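Local coordinates for protein pyridoxamine 5'-phosphate oxidase (Burkholderia, PDB 4HMW) that uses FMN and molecular oxygen to catalyse several oxidations in the terminal steps of biosynthesis of the antibiotic phenazine, at residues Ser15-Phe20 and Ala189-Asp193; Ser64-Ile68 and Arg87-Glu91; Ser114-Leu120 and Gly177-His183. Where two conformers were deposited one is given. Residues are numbered along the deposited sequence.

Interaction 1. Residues Ser15-Phe20 and Ala189-Asp193; sequences SVDVLF and AASSD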
ATOM      1  N   SER B  15      -2.395  -9.771 -17.601  1.00 38.84           N
ATOM      2  CA  SER B  15      -2.054  -9.565 -16.204  1.00 35.64           C
ATOM      3  C   SER B  15      -1.964 -10.905 -15.484  1.00 34.74           C
ATOM      4  O   SER B  15      -2.002 -10.979 -14.265  1.00 31.66           O
ATOM      5  CB  SER B  15      -3.107  -8.669 -15.578  1.00 37.05           C
ATOM      6  OG  SER B  15      -4.338  -8.878 -16.239  1.00 39.74           O
ATOM      7  N   VAL B  16      -1.867 -11.991 -16.251  1.00 34.16           N
ATOM      8  CA  VAL B  16      -1.618 -13.302 -15.644  1.00 32.10           C
ATOM      9  C   VAL B  16      -0.498 -13.965 -16.446  1.00 31.59           C
ATOM     10  O   VAL B  16      -0.256 -13.619 -17.623  1.00 30.41           O
ATOM     11  CB  VAL B  16      -2.888 -14.198 -15.623  1.00 33.19           C
ATOM     12  CG1 VAL B  16      -3.908 -13.723 -14.574  1.00 32.31           C
ATOM     13  CG2 VAL B  16      -3.508 -14.259 -17.017  1.00 33.99           C
ATOM     14  N   ASP B  17       0.193 -14.888 -15.795  1.00 29.64           N
ATOM     15  CA  ASP B  17       1.198 -15.715 -16.437  1.00 27.47           C
ATOM     16  C   ASP B  17       2.369 -14.929 -17.048  1.00 28.70           C
ATOM     17  O   ASP B  17       2.965 -15.377 -18.031  1.00 30.92           O
ATOM     18  CB  ASP B  17       0.525 -16.621 -17.479  1.00 31.10           C
ATOM     19  CG  ASP B  17      -0.634 -17.413 -16.886  1.00 33.62           C
ATOM     20  OD1 ASP B  17      -0.531 -17.814 -15.697  1.00 32.61           O
ATOM     21  OD2 ASP B  17      -1.643 -17.633 -17.617  1.00 35.25           O
ATOM     22  N   VAL B  18       2.764 -13.804 -16.449  1.00 26.32           N
ATOM     23  CA  VAL B  18       4.016 -13.228 -16.904  1.00 26.46           C
ATOM     24  C   VAL B  18       5.159 -14.189 -16.580  1.00 22.79           C
ATOM     25  O   VAL B  18       5.046 -15.041 -15.708  1.00 21.03           O
ATOM     26  CB  VAL B  18       4.282 -11.832 -16.398  1.00 31.76           C
ATOM     27  CG1 VAL B  18       3.052 -10.953 -16.740  1.00 33.95           C
ATOM     28  CG2 VAL B  18       4.662 -11.844 -14.930  1.00 32.00           C
ATOM     29  N   LEU B  19       6.247 -14.080 -17.330  1.00 22.51           N
ATOM     30  CA  LEU B  19       7.350 -14.989 -17.141  1.00 24.85           C
ATOM     31  C   LEU B  19       8.064 -14.610 -15.849  1.00 24.88           C
ATOM     32  O   LEU B  19       8.175 -13.429 -15.502  1.00 28.20           O
ATOM     33  CB  LEU B  19       8.337 -14.880 -18.281  1.00 28.52           C
ATOM     34  CG  LEU B  19       9.251 -16.091 -18.415  1.00 34.73           C
ATOM     35  CD1 LEU B  19       8.540 -17.234 -19.146  1.00 36.50           C
ATOM     36  CD2 LEU B  19      10.590 -15.682 -19.120  1.00 37.10           C
ATOM     37  N   PHE B  20       8.591 -15.604 -15.170  1.00 22.27           N
ATOM     38  CA  PHE B  20       9.204 -15.384 -13.846  1.00 19.51           C
ATOM     39  C   PHE B  20      10.164 -16.562 -13.651  1.00 19.04           C
ATOM     40  O   PHE B  20       9.971 -17.397 -12.792  1.00 19.94           O
ATOM     41  CB  PHE B  20       8.099 -15.349 -12.807  1.00 18.62           C
ATOM     42  CG  PHE B  20       8.551 -15.028 -11.379  1.00 15.80           C
ATOM     43  CD1 PHE B  20       9.851 -14.623 -11.081  1.00 15.23           C
ATOM     44  CD2 PHE B  20       7.636 -15.134 -10.339  1.00 14.19           C
ATOM     45  CE1 PHE B  20      10.211 -14.332  -9.776  1.00 16.21           C
ATOM     46  CE2 PHE B  20       8.001 -14.853  -9.040  1.00 14.48           C
ATOM     47  CZ  PHE B  20       9.300 -14.458  -8.752  1.00 16.05           C
ATOM     48  N   ALA B 189       3.490 -13.050  -8.487  1.00 12.05           N
ATOM     49  CA  ALA B 189       3.064 -12.913  -9.873  1.00 13.79           C
ATOM     50  C   ALA B 189       1.865 -13.806 -10.113  1.00 12.41           C
ATOM     51  O   ALA B 189       1.921 -15.005  -9.919  1.00 13.79           O
ATOM     52  CB  ALA B 189       4.174 -13.254 -10.816  1.00 16.02           C
ATOM     53  N   ALA B 190       0.789 -13.200 -10.573  1.00 11.74           N
ATOM     54  CA  ALA B 190      -0.483 -13.894 -10.775  1.00 13.56           C
ATOM     55  C   ALA B 190      -0.352 -14.976 -11.844  1.00 16.18           C
ATOM     56  O   ALA B 190       0.397 -14.838 -12.832  1.00 14.72           O
ATOM     57  CB  ALA B 190      -1.558 -12.898 -11.199  1.00 15.64           C
ATOM     58  N   SER B 191      -1.131 -16.036 -11.650  1.00 14.74           N
ATOM     59  CA  SER B 191      -1.242 -17.161 -12.585  1.00 16.93           C
ATOM     60  C   SER B 191      -2.688 -17.366 -12.902  1.00 18.94           C
ATOM     61  O   SER B 191      -3.530 -17.305 -12.014  1.00 20.31           O
ATOM     62  CB  SER B 191      -0.764 -18.432 -11.931  1.00 18.71           C
ATOM     63  OG  SER B 191       0.593 -18.338 -11.578  1.00 22.48           O
ATOM     64  N   SER B 192      -2.995 -17.652 -14.161  1.00 19.95           N
ATOM     65  CA  SER B 192      -4.394 -17.886 -14.511  1.00 22.69           C
ATOM     66  C   SER B 192      -5.010 -19.109 -13.820  1.00 22.12           C
ATOM     67  O   SER B 192      -6.234 -19.137 -13.647  1.00 25.38           O
ATOM     68  CB  SER B 192      -4.586 -17.938 -16.023  1.00 25.03           C
ATOM     69  OG  SER B 192      -3.871 -19.024 -16.583  1.00 28.07           O
ATOM     70  N   ASP B 193      -4.205 -20.118 -13.458  1.00 20.34           N
ATOM     71  CA  ASP B 193      -4.737 -21.307 -12.766  1.00 22.44           C
ATOM     72  C   ASP B 193      -4.845 -21.069 -11.248  1.00 21.33           C
ATOM     73  O   ASP B 193      -5.137 -21.994 -10.509  1.00 21.99           O
ATOM     74  CB  ASP B 193      -3.927 -22.614 -13.098  1.00 23.58           C
ATOM     75  CG  ASP B 193      -2.463 -22.583 -12.615  1.00 24.82           C
ATOM     76  OD1 ASP B 193      -2.050 -21.656 -11.878  1.00 23.00           O
ATOM     77  OD2 ASP B 193      -1.695 -23.496 -13.026  1.00 26.55           O
TER
HETATM   78  O   HOH W   1      -1.600 -20.351 -14.954  1.00 31.71           O
HETATM   79  O   HOH W   2       1.612 -18.718 -14.308  1.00 39.51           O
HETATM   80  O   HOH W   3       1.560 -12.487 -13.917  1.00 19.76           O

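Interaction 2. Residues Ser64-Ile68 and Arg87-Glu91; sequences SSRVI and RKGRE. With FMN (flavin mononucleotide), chain D.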
ATOM      1  N   SER B  64      -0.031   3.621   9.728  1.00 16.48           N
ATOM      2  CA  SER B  64      -0.499   4.576   8.742  1.00 15.44           C
ATOM      3  C   SER B  64       0.195   4.280   7.398  1.00 15.51           C
ATOM      4  O   SER B  64       1.197   3.587   7.347  1.00 14.81           O
ATOM      5  CB  SER B  64      -0.200   6.003   9.197  1.00 18.30           C
ATOM      6  OG  SER B  64       1.191   6.204   9.248  1.00 19.50           O
ATOM      7  N   SER B  65      -0.395   4.760   6.316  1.00 14.89           N
ATOM      8  CA  SER B  65       0.120   4.482   4.986  0.64 15.40           C
ATOM      9  C   SER B  65      -0.185   5.633   4.031  1.00 14.71           C
ATOM     10  O   SER B  65      -1.101   6.405   4.242  1.00 17.04           O
ATOM     11  CB  SER B  65      -0.386   3.129   4.446  0.64 18.88           C
ATOM     12  OG  SER B  65      -1.787   3.028   4.461  0.64 23.91           O
ATOM     13  N   ARG B  66       0.640   5.738   3.003  1.00 14.16           N
ATOM     14  CA  ARG B  66       0.502   6.731   1.954  1.00 14.16           C
ATOM     15  C   ARG B  66       1.368   6.324   0.771  1.00 13.31           C
ATOM     16  O   ARG B  66       2.321   5.533   0.903  1.00 14.29           O
ATOM     17  CB  ARG B  66       0.935   8.121   2.449  1.00 13.86           C
ATOM     18  CG  ARG B  66       2.449   8.327   2.583  1.00 14.61           C
ATOM     19  CD  ARG B  66       3.060   7.498   3.659  1.00 16.04           C
ATOM     20  NE  ARG B  66       2.605   7.897   4.968  1.00 15.44           N
ATOM     21  CZ  ARG B  66       2.780   7.216   6.098  1.00 15.91           C
ATOM     22  NH1 ARG B  66       3.310   6.014   6.144  1.00 17.33           N
ATOM     23  NH2 ARG B  66       2.403   7.762   7.227  1.00 17.33           N
ATOM     24  N   VAL B  67       1.050   6.858  -0.388  1.00 13.60           N
ATOM     25  CA  VAL B  67       1.865   6.621  -1.546  1.00 12.55           C
ATOM     26  C   VAL B  67       3.103   7.553  -1.559  1.00 13.02           C
ATOM     27  O   VAL B  67       3.023   8.739  -1.237  1.00 14.77           O
ATOM     28  CB  VAL B  67       1.069   6.874  -2.878  1.00 15.22           C
ATOM     29  CG1 VAL B  67       2.010   6.790  -4.102  1.00 16.63           C
ATOM     30  CG2 VAL B  67      -0.155   5.904  -3.017  1.00 18.93           C
ATOM     31  N   ILE B  68       4.230   6.958  -1.889  1.00 14.87           N
ATOM     32  CA  ILE B  68       5.482   7.649  -2.148  1.00 17.09           C
ATOM     33  C   ILE B  68       5.986   7.191  -3.510  1.00 17.73           C
ATOM     34  O   ILE B  68       5.976   5.993  -3.782  1.00 18.60           O
ATOM     35  CB  ILE B  68       6.530   7.210  -1.111  1.00 22.86           C
ATOM     36  CG1 ILE B  68       6.060   7.576   0.281  1.00 25.33           C
ATOM     37  CG2 ILE B  68       7.817   7.813  -1.404  1.00 28.84           C
ATOM     38  CD1 ILE B  68       5.991   9.018   0.492  1.00 25.79           C
ATOM     39  N   ARG B  87       3.873  13.021   9.164  1.00 23.28           N
ATOM     40  CA  ARG B  87       3.460  11.892   9.970  1.00 23.20           C
ATOM     41  C   ARG B  87       4.383  10.717   9.752  1.00 21.34           C
ATOM     42  O   ARG B  87       4.804  10.098  10.728  1.00 22.08           O
ATOM     43  CB  ARG B  87       2.013  11.498   9.691  1.00 25.57           C
ATOM     44  CG  ARG B  87       1.559  10.249  10.482  1.00 29.05           C
ATOM     45  CD  ARG B  87       0.075   9.908  10.271  1.00 33.33           C
ATOM     46  NE  ARG B  87      -0.799  11.039  10.631  1.00 36.97           N
ATOM     47  CZ  ARG B  87      -1.123  11.390  11.877  1.00 41.11           C
ATOM     48  NH1 ARG B  87      -0.651  10.711  12.904  1.00 43.70           N
ATOM     49  NH2 ARG B  87      -1.916  12.432  12.117  1.00 41.15           N
ATOM     50  N   LYS B  88       4.740  10.432   8.492  1.00 19.97           N
ATOM     51  CA  LYS B  88       5.603   9.281   8.228  1.00 20.38           C
ATOM     52  C   LYS B  88       6.980   9.530   8.834  1.00 20.99           C
ATOM     53  O   LYS B  88       7.631   8.608   9.324  1.00 21.13           O
ATOM     54  CB  LYS B  88       5.692   8.992   6.736  1.00 20.32           C
ATOM     55  CG  LYS B  88       6.787   9.722   6.003  1.00 20.15           C
ATOM     56  CD  LYS B  88       6.598   9.638   4.496  1.00 20.28           C
ATOM     57  CE  LYS B  88       5.331  10.346   4.021  1.00 19.57           C
ATOM     58  NZ  LYS B  88       5.314  11.806   4.373  1.00 19.56           N
ATOM     59  N   GLY B  89       7.402  10.789   8.806  1.00 21.27           N
ATOM     60  CA  GLY B  89       8.750  11.131   9.247  1.00 22.83           C
ATOM     61  C   GLY B  89       8.854  10.935  10.756  1.00 24.13           C
ATOM     62  O   GLY B  89       9.828  10.371  11.269  1.00 25.19           O
ATOM     63  N   ARG B  90       7.825  11.373  11.468  1.00 22.64           N
ATOM     64  CA  ARG B  90       7.804  11.202  12.913  1.00 25.21           C
ATOM     65  C   ARG B  90       7.733   9.720  13.251  1.00 24.14           C
ATOM     66  O   ARG B  90       8.429   9.252  14.170  1.00 26.13           O
ATOM     67  CB  ARG B  90       6.650  11.985  13.521  1.00 29.03           C
ATOM     68  CG  ARG B  90       6.800  13.512  13.344  1.00 36.94           C
ATOM     69  CD  ARG B  90       5.673  14.343  13.979  1.00 44.45           C
ATOM     70  NE  ARG B  90       4.344  13.968  13.467  1.00 50.54           N
ATOM     71  CZ  ARG B  90       3.544  13.077  14.063  1.00 53.19           C
ATOM     72  NH1 ARG B  90       3.941  12.475  15.187  1.00 55.06           N
ATOM     73  NH2 ARG B  90       2.351  12.780  13.549  1.00 52.00           N
ATOM     74  N   GLU B  91       6.920   8.964  12.510  1.00 22.80           N
ATOM     75  CA  GLU B  91       6.781   7.529  12.819  1.00 21.76           C
ATOM     76  C   GLU B  91       8.092   6.772  12.553  1.00 24.04           C
ATOM     77  O   GLU B  91       8.485   5.901  13.349  1.00 26.78           O
ATOM     78  CB  GLU B  91       5.573   6.919  12.068  1.00 20.98           C
ATOM     79  CG  GLU B  91       4.246   7.419  12.694  1.00 23.10           C
ATOM     80  CD  GLU B  91       2.950   6.922  12.066  1.00 27.29           C
ATOM     81  OE1 GLU B  91       2.980   6.078  11.153  1.00 25.76           O
ATOM     82  OE2 GLU B  91       1.871   7.403  12.523  1.00 29.25           O
TER
HETATM   83  N1  FMN D 301       5.055  12.520  -0.409  1.00 16.90           N
HETATM   84  C2  FMN D 301       6.379  12.636  -0.079  1.00 19.22           C
HETATM   85  O2  FMN D 301       6.681  13.153   1.010  1.00 20.77           O
HETATM   86  N3  FMN D 301       7.363  12.200  -0.950  1.00 20.22           N
HETATM   87  C4  FMN D 301       7.040  11.622  -2.154  1.00 20.37           C
HETATM   88  O4  FMN D 301       7.950  11.224  -2.906  1.00 21.17           O
HETATM   89  C4A FMN D 301       5.695  11.501  -2.502  1.00 18.09           C
HETATM   90  N5  FMN D 301       5.341  10.945  -3.711  1.00 18.55           N
HETATM   91  C5A FMN D 301       3.989  10.799  -4.020  1.00 18.04           C
HETATM   92  C6  FMN D 301       3.637  10.201  -5.226  1.00 18.80           C
HETATM   93  C7  FMN D 301       2.299  10.018  -5.546  1.00 19.76           C
HETATM   94  C7M FMN D 301       1.918   9.391  -6.869  1.00 19.77           C
HETATM   95  C8  FMN D 301       1.315  10.467  -4.657  1.00 18.22           C
HETATM   96  C8M FMN D 301      -0.142  10.300  -4.995  1.00 20.47           C
HETATM   97  C9  FMN D 301       1.675  11.066  -3.444  1.00 16.93           C
HETATM   98  C9A FMN D 301       3.003  11.221  -3.127  1.00 16.34           C
HETATM   99  N10 FMN D 301       3.361  11.849  -1.924  1.00 14.79           N
HETATM  100  C10 FMN D 301       4.694  11.943  -1.616  1.00 16.03           C
HETATM  101  C1' FMN D 301       2.329  12.340  -0.944  1.00 16.22           C
HETATM  102  C2' FMN D 301       2.026  11.296   0.095  1.00 16.90           C
HETATM  103  O2' FMN D 301       1.114  10.348  -0.440  1.00 16.53           O
HETATM  104  C3' FMN D 301       1.438  11.889   1.363  1.00 18.90           C
HETATM  105  O3' FMN D 301       0.363  12.782   1.092  1.00 20.69           O
HETATM  106  C4' FMN D 301       2.516  12.579   2.196  1.00 19.79           C
HETATM  107  O4' FMN D 301       3.886  12.379   1.946  1.00 18.95           O
HETATM  108  C5' FMN D 301       2.097  12.930   3.595  1.00 19.51           C
HETATM  109  O5' FMN D 301       2.111  11.677   4.245  1.00 21.19           O
HETATM  110  P   FMN D 301       1.972  11.505   5.843  1.00 20.41           P
HETATM  111  O1P FMN D 301       3.368  11.684   6.350  1.00 20.06           O
HETATM  112  O2P FMN D 301       0.990  12.566   6.337  1.00 21.65           O
HETATM  113  O3P FMN D 301       1.446  10.086   6.025  1.00 21.61           O

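Interaction 3. Residues Ser114-Leu120 and Gly177-His183; sequences SGQAVPL and GYRLEPH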
ATOM      1  N   SER B 114       9.988  -5.013   3.136  1.00 18.43           N
ATOM      2  CA  SER B 114       9.876  -4.692   4.553  0.58 19.06           C
ATOM      3  C   SER B 114      11.255  -4.513   5.139  1.00 17.88           C
ATOM      4  O   SER B 114      12.141  -5.334   4.918  1.00 16.98           O
ATOM      5  CB  SER B 114       9.123  -5.784   5.294  0.58 21.22           C
ATOM      6  OG  SER B 114       7.748  -5.715   4.996  0.58 21.83           O
ATOM      7  N   GLY B 115      11.435  -3.417   5.873  1.00 15.64           N
ATOM      8  CA  GLY B 115      12.741  -3.099   6.366  1.00 17.13           C
ATOM      9  C   GLY B 115      12.739  -1.953   7.341  1.00 17.59           C
ATOM     10  O   GLY B 115      11.779  -1.744   8.086  1.00 16.74           O
ATOM     11  N   GLN B 116      13.868  -1.257   7.367  1.00 16.65           N
ATOM     12  CA  GLN B 116      14.023  -0.029   8.119  1.00 20.19           C
ATOM     13  C   GLN B 116      14.421   1.105   7.190  1.00 21.87           C
ATOM     14  O   GLN B 116      15.132   0.903   6.207  1.00 23.48           O
ATOM     15  CB  GLN B 116      15.079  -0.230   9.192  1.00 19.90           C
ATOM     16  CG  GLN B 116      14.617  -1.134  10.322  1.00 21.32           C
ATOM     17  CD  GLN B 116      15.708  -1.365  11.343  1.00 22.98           C
ATOM     18  OE1 GLN B 116      16.058  -0.459  12.118  1.00 24.51           O
ATOM     19  NE2 GLN B 116      16.277  -2.565  11.331  1.00 23.48           N
ATOM     20  N   ALA B 117      13.934   2.303   7.498  1.00 23.20           N
ATOM     21  CA  ALA B 117      14.279   3.472   6.720  1.00 26.22           C
ATOM     22  C   ALA B 117      15.476   4.151   7.343  1.00 27.22           C
ATOM     23  O   ALA B 117      15.425   4.567   8.481  1.00 29.73           O
ATOM     24  CB  ALA B 117      13.106   4.425   6.681  1.00 28.79           C
ATOM     25  N   VAL B 118      16.575   4.206   6.618  1.00 25.96           N
ATOM     26  CA  VAL B 118      17.809   4.782   7.151  1.00 29.90           C
ATOM     27  C   VAL B 118      17.989   6.186   6.597  1.00 28.75           C
ATOM     28  O   VAL B 118      17.983   6.399   5.389  1.00 27.76           O
ATOM     29  CB  VAL B 118      19.006   3.922   6.750  1.00 31.72           C
ATOM     30  CG1 VAL B 118      20.328   4.522   7.261  1.00 34.27           C
ATOM     31  CG2 VAL B 118      18.821   2.500   7.295  1.00 33.01           C
ATOM     32  N   PRO B 119      18.161   7.168   7.482  1.00 28.72           N
ATOM     33  CA  PRO B 119      18.293   8.524   6.937  1.00 29.30           C
ATOM     34  C   PRO B 119      19.551   8.659   6.094  1.00 27.81           C
ATOM     35  O   PRO B 119      20.575   8.120   6.508  1.00 27.45           O
ATOM     36  CB  PRO B 119      18.412   9.404   8.204  1.00 31.06           C
ATOM     37  CG  PRO B 119      17.761   8.609   9.273  1.00 31.47           C
ATOM     38  CD  PRO B 119      18.065   7.158   8.955  1.00 30.32           C
ATOM     39  N   LEU B 120      19.487   9.372   4.970  1.00 28.42           N
ATOM     40  CA  LEU B 120      20.674   9.686   4.179  1.00 28.68           C
ATOM     41  C   LEU B 120      21.533  10.770   4.833  1.00 31.59           C
ATOM     42  O   LEU B 120      21.071  11.466   5.723  1.00 31.12           O
ATOM     43  CB  LEU B 120      20.266  10.175   2.797  1.00 27.71           C
ATOM     44  CG  LEU B 120      19.390   9.177   2.021  1.00 25.98           C
ATOM     45  CD1 LEU B 120      19.099   9.691   0.637  1.00 25.91           C
ATOM     46  CD2 LEU B 120      20.070   7.863   1.920  1.00 28.55           C
ATOM     47  N   GLY B 177      16.180  12.697   2.769  1.00 21.11           N
ATOM     48  CA  GLY B 177      16.029  11.421   2.091  1.00 21.24           C
ATOM     49  C   GLY B 177      16.207  10.271   3.062  1.00 20.88           C
ATOM     50  O   GLY B 177      16.879  10.409   4.101  1.00 23.89           O
ATOM     51  N   TYR B 178      15.600   9.135   2.718  1.00 20.02           N
ATOM     52  CA  TYR B 178      15.737   7.880   3.467  1.00 20.60           C
ATOM     53  C   TYR B 178      16.062   6.773   2.482  1.00 20.12           C
ATOM     54  O   TYR B 178      15.673   6.850   1.330  1.00 20.64           O
ATOM     55  CB  TYR B 178      14.412   7.480   4.169  1.00 21.79           C
ATOM     56  CG  TYR B 178      14.037   8.403   5.301  1.00 21.96           C
ATOM     57  CD1 TYR B 178      14.486   8.189   6.583  1.00 25.14           C
ATOM     58  CD2 TYR B 178      13.221   9.482   5.070  1.00 25.10           C
ATOM     59  CE1 TYR B 178      14.133   9.047   7.593  1.00 29.40           C
ATOM     60  CE2 TYR B 178      12.878  10.334   6.052  1.00 28.56           C
ATOM     61  CZ  TYR B 178      13.320  10.123   7.311  1.00 30.81           C
ATOM     62  OH  TYR B 178      12.935  11.022   8.285  1.00 35.19           O
ATOM     63  N   ARG B 179      16.777   5.760   2.943  1.00 20.65           N
ATOM     64  CA  ARG B 179      16.881   4.503   2.220  1.00 21.48           C
ATOM     65  C   ARG B 179      16.099   3.419   2.956  1.00 21.21           C
ATOM     66  O   ARG B 179      16.363   3.127   4.113  1.00 21.84           O
ATOM     67  CB  ARG B 179      18.351   4.099   2.060  1.00 22.90           C
ATOM     68  CG  ARG B 179      18.537   2.834   1.150  1.00 24.38           C
ATOM     69  CD  ARG B 179      19.976   2.351   1.141  1.00 27.21           C
ATOM     70  NE  ARG B 179      20.891   3.385   0.673  1.00 27.71           N
ATOM     71  CZ  ARG B 179      21.646   4.181   1.439  1.00 32.18           C
ATOM     72  NH1 ARG B 179      22.412   5.080   0.845  1.00 33.35           N
ATOM     73  NH2 ARG B 179      21.677   4.085   2.770  1.00 33.38           N
ATOM     74  N   LEU B 180      15.123   2.818   2.270  1.00 18.14           N
ATOM     75  CA  LEU B 180      14.424   1.691   2.804  1.00 18.76           C
ATOM     76  C   LEU B 180      15.260   0.472   2.513  1.00 18.00           C
ATOM     77  O   LEU B 180      15.345   0.047   1.380  1.00 17.93           O
ATOM     78  CB  LEU B 180      13.020   1.597   2.208  1.00 19.07           C
ATOM     79  CG  LEU B 180      12.145   0.417   2.647  1.00 20.78           C
ATOM     80  CD1 LEU B 180      11.978   0.397   4.149  1.00 23.61           C
ATOM     81  CD2 LEU B 180      10.783   0.443   1.943  1.00 22.66           C
ATOM     82  N   GLU B 181      15.896  -0.063   3.545  1.00 19.85           N
ATOM     83  CA  GLU B 181      16.787  -1.210   3.420  1.00 20.25           C
ATOM     84  C   GLU B 181      16.051  -2.468   3.867  1.00 19.80           C
ATOM     85  O   GLU B 181      15.618  -2.579   5.032  1.00 19.18           O
ATOM     86  CB  GLU B 181      18.057  -1.016   4.268  1.00 24.49           C
ATOM     87  CG  GLU B 181      18.796   0.253   3.946  1.00 30.02           C
ATOM     88  CD  GLU B 181      20.168   0.332   4.589  1.00 35.14           C
ATOM     89  OE1 GLU B 181      20.450  -0.428   5.557  1.00 35.80           O
ATOM     90  OE2 GLU B 181      20.965   1.188   4.133  1.00 36.84           O
ATOM     91  N   PRO B 182      15.877  -3.417   2.948  1.00 18.89           N
ATOM     92  CA  PRO B 182      15.005  -4.540   3.283  1.00 18.65           C
ATOM     93  C   PRO B 182      15.671  -5.570   4.174  1.00 18.05           C
ATOM     94  O   PRO B 182      16.875  -5.815   4.016  1.00 18.38           O
ATOM     95  CB  PRO B 182      14.704  -5.167   1.911  1.00 18.46           C
ATOM     96  CG  PRO B 182      15.867  -4.786   1.060  1.00 20.28           C
ATOM     97  CD  PRO B 182      16.275  -3.421   1.529  1.00 19.67           C
ATOM     98  N   HIS B 183      14.895  -6.167   5.082  1.00 16.42           N
ATOM     99  CA  HIS B 183      15.264  -7.461   5.678  1.00 18.29           C
ATOM    100  C   HIS B 183      14.376  -8.583   5.152  1.00 17.70           C
ATOM    101  O   HIS B 183      14.598  -9.756   5.482  1.00 17.90           O
ATOM    102  CB  HIS B 183      15.174  -7.427   7.211  1.00 18.30           C
ATOM    103  CG  HIS B 183      13.798  -7.188   7.728  1.00 18.86           C
ATOM    104  ND1 HIS B 183      13.375  -5.947   8.132  1.00 21.19           N
ATOM    105  CD2 HIS B 183      12.742  -8.024   7.895  1.00 18.62           C
ATOM    106  CE1 HIS B 183      12.111  -6.021   8.514  1.00 21.37           C
ATOM    107  NE2 HIS B 183      11.703  -7.269   8.377  1.00 19.67           N
TER
HETATM  108  O   HOH W   4      15.485  -4.218   9.071  1.00 21.74           O
HETATM  109  O   HOH W   5      18.368  12.214   5.948  1.00 35.00           O

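Interaction 1. Residues Ser15-Phe20 and Ala189-Asp193
Asp-17, Ala-189 and Ala-190 lose the most surface in this meeting of two loop segments, which together bury 326 Å². Asp-17 joins them by backbone and side chain: its N donates to Ala-190 O (3.0 Å, with an N-H...O angle of 155°), while its carboxylate takes two hydrogen bonds from one residue, Ser-192 N to Asp-17 OD1 at 2.9 Å and Ser-192 OG to Asp-17 OD2 at 2.8 Å. Three waters extend the network; one accepts from Val-18 N (3.1 Å) and donates to Ala-190 O (2.8 Å), and two others donate to Asp-17 OD1. Apolar contacts flank this polar centre. Ala-190 CB lies 4.2 Å from Val-16 CG1, and Ala-189 CB is 4.0 Å from Phe-20 CD2 and 4.4 Å from Val-18 CG2. Phe-20 also meets Trp-37 of helix 30-43 edge-to-face. Arg-197 hydrogen-bonds the carbonyls of both Val-18 and Ala-190, so the two segments share this partner. The arrangement is an N-terminal segment laid over the loop between strands 184-189 and 197-204, which belongs to the C-terminal dimerisation region of the pyridoxamine 5'-phosphate oxidase family; the Ala-190 side chain is about 6 Å from a bound FMN.

Interaction 2. Residues Ser64-Ile68 and Arg87-Glu91
This is a buried strand-to-helix contact at the FMN phosphate, between strand 63-74 and the first turn of helix 87-95. The axes of the two short segments come within 9.7 Å, with 129° between their N-to-C directions, so mainly side chains and the ligand bridge the gap, and only 240 Å² is buried directly. Between the protein segments the single hydrogen bond runs from Ser-64 OG to Glu-91 OE1 (2.6 Å). Ser-64 OG accepts from Arg-66 NH2 at 2.8 Å, so it bridges guanidinium and carboxylate; Arg-66 NH2 and Glu-91 OE1 stay 4.3 Å apart, beyond a salt bridge. Lys-88 lays its aliphatic chain against the strand, with CB 3.5 Å from Arg-66 CZ over one guanidinium face and CE 3.8 Å from Ile-68 CD1. Both segments hold the phosphate: Arg-66 NE and NH2 donate to FMN O3P at 2.7 and 2.8 Å, whereas Lys-88 N and NZ each reach FMN O1P at 2.8 Å. Lys-88 NZ also donates to FMN O4' (2.9 Å), and FMN O2' donates to Val-67 O (2.6 Å). Gln-110 and Arg-198 of the second subunit hydrogen-bond the same cofactor. Phosphate held by basic side chains and a backbone NH at a helix N terminus, in a pocket shared across the dimer, characterises the FMN site of the pyridoxamine 5'-phosphate oxidase fold.

Interaction 3. Residues Ser114-Leu120 and Gly177-His183
Six backbone hydrogen bonds join 114-120 and 177-183, and 687 Å² is buried. Four form two reciprocal pairs in the antiparallel ladder of strands 109-119 and 175-182: Gln-116 N to Glu-181 O (3.2 Å) with Glu-181 N to Gln-116 O (2.9 Å), and Val-118 N to Arg-179 O (2.7 Å) with Arg-179 N to Val-118 O (2.8 Å). One further hydrogen bond at each end continues the pattern, His-183 N to Ser-114 O and Leu-120 N to Gly-177 O, both 2.9 Å. At the non-hydrogen-bonded pairs, Gly-115 with Pro-182, Ala-117 with Leu-180 and Pro-119 with Tyr-178, CA-H...O contacts such as Gly-115 CA to Glu-181 O (3.2 Å) use the same carbonyls. An ideal CB on Gly-115 would clash, 2.0 Å from Glu-181 O.

Waters satisfy further groups: one accepts from Gln-116 NE2 and is hydrogen-bonded to His-183 ND1, both at 2.9 Å; another donates to Leu-120 O (2.8 Å) and Gly-177 O (3.0 Å). Arg-179 NE makes a salt bridge to Asp-74, and within its own strand Arg-179 NH2 makes another to Glu-181 OE2 (3.3 Å). Ser-114 OG is hydrogen-bonded to Ile-63 O of the second subunit. On the sheet face opposite to Arg-179 and Glu-181, Tyr-178 CD1 and CE1 lie 4.0 Å from Ala-117 CB and Pro-119 CG respectively.

Strand 175-182 lies in the sheet between 109-119 and 77-83, through backbone hydrogen bonds of Tyr-178 with Phe-80 and Leu-180 with Val-78; Leu-120 packs on helix 122-130, and Ser-114 pairs onward with Glu-184 of strand 184-189.

In the fold
From the N terminus, residues 15-20 open the longest loop, which interaction 1 closes only at 189-193, so interactions 2 and 3 are both nested inside it. Interaction 2 closes a short hairpin-containing loop from strand 63-74 to helix 87-95 before interaction 3 opens at 114-120; the latter then spans the mostly helical 121-176 and returns to the sheet. These two are in series and touch, with Gly-89 CA 4.3 Å from Tyr-178 OH and their centres 13 Å apart. Interaction 1 stands about 31 Å from interaction 2 and 30 Å from interaction 3, centre to centre, tying the N-terminal segment to the C-terminal strands. All three also touch the second subunit.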